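Local coordinates for protein leukotriene A-4 hydrolase (Saccharomyces cerevisiae, PDB 2XQ0) that cleaves di- and tripeptides as a zinc-dependent M1-family aminopeptidase and, with low activity in vitro, hydrolyses epoxides such as leukotriene A4, at residues T33-L37 / G48-F52; H68-L74 / R152-F158; S540-L544 / F566-L572. One frame throughout, in Å; residues are numbered along the deposited sequence.

Contact 1: T33-L37 / G48-F52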
# COMPACT_ATOMS: atom_id res chain seq x y z
N THR A 33 -23.47 -2.66 8.70
CA THR A 33 -23.28 -3.74 7.72
C THR A 33 -22.90 -5.04 8.41
O THR A 33 -21.93 -5.10 9.17
CB THR A 33 -22.15 -3.41 6.72
OG1 THR A 33 -22.41 -2.16 6.10
CG2 THR A 33 -22.04 -4.51 5.66
N ASP A 34 -23.64 -6.10 8.13
CA ASP A 34 -23.31 -7.38 8.73
C ASP A 34 -22.97 -8.37 7.62
O ASP A 34 -23.73 -8.49 6.65
CB ASP A 34 -24.48 -7.89 9.58
CG ASP A 34 -24.24 -9.29 10.15
OD1 ASP A 34 -23.27 -9.50 10.92
OD2 ASP A 34 -25.05 -10.19 9.84
N LEU A 35 -21.84 -9.05 7.77
CA LEU A 35 -21.41 -10.06 6.81
C LEU A 35 -21.59 -11.45 7.44
O LEU A 35 -21.08 -11.71 8.52
CB LEU A 35 -19.94 -9.83 6.40
CG LEU A 35 -19.68 -8.57 5.58
CD1 LEU A 35 -18.21 -8.13 5.59
CD2 LEU A 35 -20.17 -8.79 4.14
N ASN A 36 -22.32 -12.32 6.76
CA ASN A 36 -22.54 -13.67 7.26
C ASN A 36 -22.04 -14.63 6.19
O ASN A 36 -22.74 -14.90 5.21
CB ASN A 36 -24.03 -13.87 7.57
CG ASN A 36 -24.35 -15.28 8.02
OD1 ASN A 36 -23.46 -16.11 8.15
ND2 ASN A 36 -25.63 -15.55 8.24
N LEU A 37 -20.82 -15.11 6.36
CA LEU A 37 -20.10 -15.75 5.27
C LEU A 37 -19.62 -17.15 5.60
O LEU A 37 -19.46 -17.53 6.75
CB LEU A 37 -18.88 -14.90 4.86
CG LEU A 37 -19.15 -13.42 4.53
CD1 LEU A 37 -17.82 -12.67 4.38
CD2 LEU A 37 -20.01 -13.27 3.27
N GLY A 48 -22.74 -16.52 1.14
CA GLY A 48 -23.49 -16.18 2.33
C GLY A 48 -24.31 -14.96 2.02
O GLY A 48 -24.85 -14.83 0.92
N SER A 49 -24.40 -14.06 2.98
CA SER A 49 -25.25 -12.91 2.76
C SER A 49 -24.70 -11.69 3.47
O SER A 49 -23.97 -11.80 4.45
CB SER A 49 -26.67 -13.22 3.24
OG SER A 49 -26.74 -13.15 4.65
N VAL A 50 -25.04 -10.52 2.95
CA VAL A 50 -24.71 -9.26 3.58
C VAL A 50 -26.00 -8.57 3.95
O VAL A 50 -26.96 -8.56 3.16
CB VAL A 50 -23.82 -8.34 2.70
CG1 VAL A 50 -24.43 -8.12 1.30
CG2 VAL A 50 -23.59 -6.99 3.40
N THR A 51 -26.04 -8.03 5.15
CA THR A 51 -27.23 -7.31 5.60
C THR A 51 -26.83 -5.87 5.93
O THR A 51 -25.92 -5.64 6.71
CB THR A 51 -27.85 -7.96 6.86
OG1 THR A 51 -28.08 -9.35 6.61
CG2 THR A 51 -29.16 -7.29 7.22
N PHE A 52 -27.52 -4.92 5.32
CA PHE A 52 -27.33 -3.50 5.59
C PHE A 52 -28.54 -2.95 6.33
O PHE A 52 -29.70 -3.23 5.96
CB PHE A 52 -27.21 -2.71 4.29
CG PHE A 52 -26.07 -3.12 3.42
CD1 PHE A 52 -24.78 -2.69 3.69
CD2 PHE A 52 -26.28 -3.92 2.30
CE1 PHE A 52 -23.73 -3.05 2.87
CE2 PHE A 52 -25.23 -4.29 1.49
CZ PHE A 52 -23.95 -3.85 1.78
O HOH W 1 -25.87 -10.88 6.70

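Contact 2: H68-L74 / R152-F158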
# COMPACT_ATOMS: atom_id res chain seq x y z
N HIS A 68 -29.11 1.12 -5.92
CA HIS A 68 -28.12 0.72 -6.90
C HIS A 68 -26.86 0.37 -6.12
O HIS A 68 -26.31 1.22 -5.40
CB HIS A 68 -27.77 1.88 -7.84
CG HIS A 68 -28.88 2.28 -8.76
ND1 HIS A 68 -28.80 3.40 -9.56
CD2 HIS A 68 -30.09 1.73 -8.99
CE1 HIS A 68 -29.91 3.52 -10.26
NE2 HIS A 68 -30.72 2.52 -9.93
N LEU A 69 -26.40 -0.87 -6.24
CA LEU A 69 -25.15 -1.27 -5.58
C LEU A 69 -24.10 -1.71 -6.60
O LEU A 69 -24.42 -2.05 -7.75
CB LEU A 69 -25.39 -2.38 -4.53
CG LEU A 69 -26.31 -2.15 -3.32
CD1 LEU A 69 -26.22 -3.31 -2.32
CD2 LEU A 69 -26.01 -0.89 -2.60
N ASP A 70 -22.84 -1.68 -6.16
CA ASP A 70 -21.69 -2.09 -6.97
C ASP A 70 -21.57 -3.60 -6.83
O ASP A 70 -21.75 -4.12 -5.75
CB ASP A 70 -20.41 -1.48 -6.37
CG ASP A 70 -20.25 0.01 -6.65
OD1 ASP A 70 -20.18 0.37 -7.84
OD2 ASP A 70 -20.13 0.80 -5.68
N THR A 71 -21.25 -4.29 -7.92
CA THR A 71 -20.82 -5.68 -7.86
C THR A 71 -19.85 -5.86 -8.99
O THR A 71 -19.86 -5.07 -9.94
CB THR A 71 -21.98 -6.71 -8.05
OG1 THR A 71 -22.35 -6.79 -9.43
CG2 THR A 71 -23.18 -6.36 -7.20
N SER A 72 -19.00 -6.88 -8.88
CA SER A 72 -18.12 -7.29 -9.96
C SER A 72 -17.91 -8.80 -9.90
O SER A 72 -17.31 -9.33 -8.95
CB SER A 72 -16.77 -6.59 -9.86
OG SER A 72 -15.91 -7.10 -10.87
N TYR A 73 -18.40 -9.50 -10.92
CA TYR A 73 -18.32 -10.95 -10.99
C TYR A 73 -18.86 -11.63 -9.74
O TYR A 73 -18.29 -12.61 -9.26
CB TYR A 73 -16.87 -11.39 -11.20
CG TYR A 73 -16.16 -10.75 -12.37
CD1 TYR A 73 -16.61 -10.94 -13.67
CD2 TYR A 73 -15.03 -9.98 -12.17
CE1 TYR A 73 -15.94 -10.36 -14.74
CE2 TYR A 73 -14.36 -9.40 -13.22
CZ TYR A 73 -14.82 -9.59 -14.50
OH TYR A 73 -14.14 -9.01 -15.54
N LEU A 74 -19.95 -11.11 -9.20
CA LEU A 74 -20.65 -11.84 -8.13
C LEU A 74 -21.83 -12.60 -8.71
O LEU A 74 -22.40 -12.23 -9.74
CB LEU A 74 -21.15 -10.90 -7.03
CG LEU A 74 -20.14 -10.18 -6.16
CD1 LEU A 74 -20.84 -9.19 -5.23
CD2 LEU A 74 -19.33 -11.18 -5.37
N ARG A 152 -16.35 -4.68 -4.14
CA ARG A 152 -17.54 -5.06 -4.92
C ARG A 152 -17.38 -6.43 -5.59
O ARG A 152 -18.34 -6.96 -6.15
CB ARG A 152 -17.86 -3.99 -5.97
CG ARG A 152 -16.78 -3.89 -7.07
CD ARG A 152 -16.93 -2.65 -7.96
NE ARG A 152 -16.72 -1.41 -7.21
CZ ARG A 152 -16.67 -0.18 -7.72
NH1 ARG A 152 -16.84 0.03 -9.03
NH2 ARG A 152 -16.46 0.85 -6.91
N SER A 153 -16.19 -7.01 -5.56
CA SER A 153 -16.01 -8.35 -6.14
C SER A 153 -16.06 -9.41 -5.04
O SER A 153 -16.02 -10.62 -5.30
CB SER A 153 -14.70 -8.42 -6.93
OG SER A 153 -14.57 -9.61 -7.68
N LEU A 154 -16.15 -8.93 -3.80
CA LEU A 154 -16.25 -9.80 -2.62
C LEU A 154 -17.68 -9.81 -2.05
O LEU A 154 -18.20 -10.86 -1.68
CB LEU A 154 -15.25 -9.39 -1.54
CG LEU A 154 -15.31 -10.22 -0.25
CD1 LEU A 154 -15.03 -11.70 -0.54
CD2 LEU A 154 -14.35 -9.70 0.83
N PHE A 155 -18.31 -8.64 -1.98
CA PHE A 155 -19.74 -8.56 -1.64
C PHE A 155 -20.38 -7.32 -2.25
O PHE A 155 -19.72 -6.33 -2.49
CB PHE A 155 -19.96 -8.57 -0.12
CG PHE A 155 -19.31 -7.43 0.61
CD1 PHE A 155 -20.07 -6.36 1.09
CD2 PHE A 155 -17.94 -7.41 0.84
CE1 PHE A 155 -19.47 -5.30 1.78
CE2 PHE A 155 -17.33 -6.36 1.52
CZ PHE A 155 -18.10 -5.30 1.98
N PRO A 156 -21.69 -7.39 -2.52
CA PRO A 156 -22.38 -6.22 -3.08
C PRO A 156 -22.44 -5.12 -2.03
O PRO A 156 -22.72 -5.39 -0.87
CB PRO A 156 -23.78 -6.76 -3.41
CG PRO A 156 -23.97 -7.95 -2.53
CD PRO A 156 -22.61 -8.50 -2.20
N CYS A 157 -22.12 -3.89 -2.44
CA CYS A 157 -22.04 -2.82 -1.47
C CYS A 157 -21.98 -1.45 -2.13
O CYS A 157 -21.94 -1.31 -3.35
CB CYS A 157 -20.79 -3.01 -0.59
SG CYS A 157 -19.22 -3.06 -1.51
N PHE A 158 -21.99 -0.41 -1.30
CA PHE A 158 -21.70 0.93 -1.79
C PHE A 158 -20.18 1.06 -1.76
O PHE A 158 -19.61 1.52 -0.76
CB PHE A 158 -22.34 1.96 -0.88
CG PHE A 158 -23.84 1.92 -0.86
CD1 PHE A 158 -24.57 2.36 -1.94
CD2 PHE A 158 -24.51 1.46 0.25
CE1 PHE A 158 -25.96 2.33 -1.92
CE2 PHE A 158 -25.90 1.44 0.27
CZ PHE A 158 -26.62 1.87 -0.82
O HOH W 2 -16.58 -12.72 -7.00

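Contact 3: S540-L544 / F566-L572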
# COMPACT_ATOMS: atom_id res chain seq x y z
N SER A 540 33.34 -5.91 -10.50
CA SER A 540 32.01 -6.27 -10.05
C SER A 540 32.07 -7.54 -9.20
O SER A 540 31.40 -7.65 -8.18
CB SER A 540 31.05 -6.41 -11.23
OG SER A 540 31.54 -7.37 -12.15
N ARG A 541 32.90 -8.48 -9.62
CA ARG A 541 33.17 -9.68 -8.83
C ARG A 541 33.89 -9.38 -7.50
O ARG A 541 33.56 -9.97 -6.47
CB ARG A 541 33.96 -10.71 -9.66
CG ARG A 541 33.15 -11.32 -10.80
CD ARG A 541 33.96 -12.31 -11.62
NE ARG A 541 33.10 -13.21 -12.39
CZ ARG A 541 32.67 -12.97 -13.63
NH1 ARG A 541 33.02 -11.86 -14.25
NH2 ARG A 541 31.89 -13.85 -14.24
N ALA A 542 34.86 -8.46 -7.53
CA ALA A 542 35.54 -8.02 -6.31
C ALA A 542 34.57 -7.36 -5.33
O ALA A 542 34.64 -7.60 -4.12
CB ALA A 542 36.69 -7.06 -6.65
N LEU A 543 33.67 -6.53 -5.87
CA LEU A 543 32.61 -5.89 -5.08
C LEU A 543 31.91 -6.95 -4.23
O LEU A 543 31.91 -6.89 -3.00
CB LEU A 543 31.59 -5.23 -6.03
CG LEU A 543 30.51 -4.26 -5.53
CD1 LEU A 543 29.79 -4.75 -4.28
CD2 LEU A 543 31.06 -2.86 -5.32
N LEU A 544 31.32 -7.92 -4.91
CA LEU A 544 30.53 -8.97 -4.26
C LEU A 544 31.36 -9.74 -3.25
O LEU A 544 30.86 -10.12 -2.18
CB LEU A 544 29.95 -9.92 -5.31
CG LEU A 544 28.77 -9.43 -6.15
CD1 LEU A 544 29.03 -8.07 -6.78
CD2 LEU A 544 28.46 -10.45 -7.23
N PHE A 566 22.35 -5.41 -9.28
CA PHE A 566 23.72 -5.04 -9.60
C PHE A 566 24.38 -6.13 -10.43
O PHE A 566 25.10 -5.84 -11.39
CB PHE A 566 24.57 -4.79 -8.37
CG PHE A 566 26.02 -4.56 -8.68
CD1 PHE A 566 26.44 -3.35 -9.24
CD2 PHE A 566 26.97 -5.55 -8.44
CE1 PHE A 566 27.79 -3.13 -9.53
CE2 PHE A 566 28.32 -5.33 -8.73
CZ PHE A 566 28.72 -4.12 -9.28
N GLN A 567 24.13 -7.38 -10.05
CA GLN A 567 24.69 -8.52 -10.76
C GLN A 567 24.24 -8.51 -12.22
O GLN A 567 25.02 -8.85 -13.11
CB GLN A 567 24.30 -9.83 -10.07
CG GLN A 567 25.13 -10.14 -8.84
CD GLN A 567 24.66 -11.39 -8.11
OE1 GLN A 567 23.73 -12.06 -8.54
NE2 GLN A 567 25.31 -11.70 -7.00
N ILE A 568 22.99 -8.11 -12.45
CA ILE A 568 22.44 -8.07 -13.81
C ILE A 568 23.04 -6.91 -14.61
O ILE A 568 23.46 -7.08 -15.75
CB ILE A 568 20.90 -7.96 -13.80
CG1 ILE A 568 20.28 -9.20 -13.14
CG2 ILE A 568 20.37 -7.77 -15.21
CD1 ILE A 568 20.76 -10.51 -13.72
N PHE A 569 23.05 -5.73 -13.99
CA PHE A 569 23.64 -4.54 -14.60
C PHE A 569 25.10 -4.77 -14.97
O PHE A 569 25.63 -4.16 -15.90
CB PHE A 569 23.50 -3.34 -13.65
CG PHE A 569 22.32 -2.46 -13.94
CD1 PHE A 569 21.04 -2.86 -13.59
CD2 PHE A 569 22.49 -1.23 -14.58
CE1 PHE A 569 19.95 -2.04 -13.86
CE2 PHE A 569 21.40 -0.42 -14.85
CZ PHE A 569 20.13 -0.83 -14.50
N ALA A 570 25.74 -5.68 -14.24
CA ALA A 570 27.12 -6.08 -14.49
C ALA A 570 27.18 -7.34 -15.36
O ALA A 570 28.26 -7.83 -15.70
CB ALA A 570 27.86 -6.31 -13.18
N LYS A 571 26.01 -7.86 -15.73
CA LYS A 571 25.94 -9.03 -16.59
C LYS A 571 26.90 -10.14 -16.15
O LYS A 571 27.64 -10.70 -16.98
CB LYS A 571 26.21 -8.64 -18.05
CG LYS A 571 25.18 -7.67 -18.63
CD LYS A 571 25.49 -7.35 -20.09
CE LYS A 571 24.38 -6.52 -20.71
NZ LYS A 571 24.18 -5.25 -19.96
N LEU A 572 26.91 -10.45 -14.86
CA LEU A 572 27.62 -11.62 -14.36
C LEU A 572 26.74 -12.82 -14.62
O LEU A 572 25.83 -13.11 -13.85
CB LEU A 572 27.93 -11.50 -12.87
CG LEU A 572 28.87 -10.38 -12.43
CD1 LEU A 572 28.96 -10.30 -10.91
CD2 LEU A 572 30.26 -10.56 -13.04

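Contact 1: T33-L37 / G48-F52
This is a two-stranded antiparallel ladder, the pairing of strands 28-40 and 45-56, which form a β-hairpin within the large mixed sheet of the M1 N-terminal domain. The segment axes approach to 4.7 Å with their directions 166° apart, and the register runs T33 to F52 through L37 to G48 without a slip. Two hydrogen-bonded pairs alternate with the non-hydrogen-bonded ones. At the first, D34 N reaches T51 O at 2.7 Å and T51 N returns to D34 O at 2.8 Å; at the second, N36 N to S49 O and S49 N to N36 O are both 2.9 Å. The non-hydrogen-bonded positions add CA-H...O contacts, such as V50 CA to D34 O at 3.3 Å. G48 sits where a CB would run into N36 O, and its phi/psi of 142/-141 would jam a CB against the preceding carbonyl, so only glycine fits.

The two faces differ sharply. T33, L35, V50 and F52 share the buried one, where L35 CD2 meets V50 CG2 at 3.9 Å and T33 OG1 lies at the edge of the F52 ring, 3.4 Å from CD1; that hydroxyl is hydrogen-bonded to S165. D34, N36, S49 and T51 line the other. There water 1 bridges the strands, donating to D34 O at 3.2 Å and hydrogen-bonded to T51 OG1 at 2.7 Å, while D34 OD1 binds T168 and T51 OG1 binds N115 on the flanking strands. The amphipathic pattern implies one face built for the domain core, against F155 to C157, and one that holds its polar groups through water and neighbouring strands.

Contact 2: H68-L74 / R152-F158
H68 and L69 lie on the outermost strand, 66-69, of the large sheet in the M1 N-terminal domain, and the chain then runs against the loop that follows strand 141-144, joined to it by a single antiparallel β-bridge. H68 O is 3.7 Å from F158 CE1. L69 turns the end of its side chain onto that ring in a CH-pi contact, CD2 standing 3.4 Å from the F158 centroid. D70 makes the bridge: its N donates to C157 O at 3.0 Å, and C157 N returns a weak bond to D70 O at 3.3 Å. Its carboxylate OD1 lies over one face of the R152 guanidinium, 3.6 Å from NH1, a salt bridge of charges alone; D70 OD2 is held by T21, and R152 NE by D159. T71 CA makes a CA-H...O contact with R152 O, 3.3 Å between CA and O, and T71 CG2 packs on P156 CB at 3.9 Å. S72 N donates to that same R152 O at 2.8 Å, while S153 OG donates to S72 O at 3.0 Å. Water 2 donates to Y73 O and S153 O, 2.8 Å from each. Last, L74 presses CD1 against P156 CD at 3.6 Å.

Contact 3: S540-L544 / F566-L572
L544, on helix 537-546, reaches across to helix 557-569, and its CD2 lies 3.4 Å from Q567 NE2 and 3.7 Å from L572 CD1. As modelled, L544 CD1 is 3.4 Å from F566 CE2, though that methyl also crowds S540 O and its place is less certain. F566 is in the t rotamer, which carries its ring over to the helix opposite: CZ lies 3.8 Å from S540 CB, and CE2 lies 4.0 Å from L543 CG. The ring also makes an edge-to-face contact with W533. L543, itself chi1 t, goes on to touch L518 of helix 508-519.

Both helices belong to the all-helical C-terminal domain of the leukotriene A4 hydrolase family, and the second ends here in a Schellman motif. K571 takes a positive phi of 46°, with K571 N bonded to I568 O at 2.7 Å and L572 N to Q567 O at 3.0 Å. The reversal leaves the K571 CA-to-CB bond pointing away from 540-544 and that of L572 pointing toward it.

Small side chains let the backbones approach where S540 faces A570: their CB atoms are 3.7 Å apart and their CA atoms 6.6 Å. S540 adopts p, and its OG is hydrogen-bonded to P537 O, a carbonyl of its own helix, yet still touches L572 CD2 at 3.6 Å. R541 extends through chi2 and chi3 in t, then turns at chi4 of 90°, so that L572 CD2 sits over one guanidinium face, 3.3 Å from NH1, while NH2 forms a salt bridge with E574.

From the N terminus, contact 1 comes first and closes the short turn between strands 28-40 and 45-56. Contact 2 opens further on, on strand 66-69, and closes a much longer loop of 77 residues that carries several strands of the same sheet. The two are in series, yet touch in space, their centres about 12 Å apart: F52 CZ packs 3.3 Å from P156 O, and L35 CD2 lies 3.9 Å from F155 CG, so the hairpin backs onto the 152-158 loop. Contact 3 follows, joining two C-terminal helices across 21 mostly helical residues, its centre about 49 Å from that of contact 2. None of the three nests or crosses.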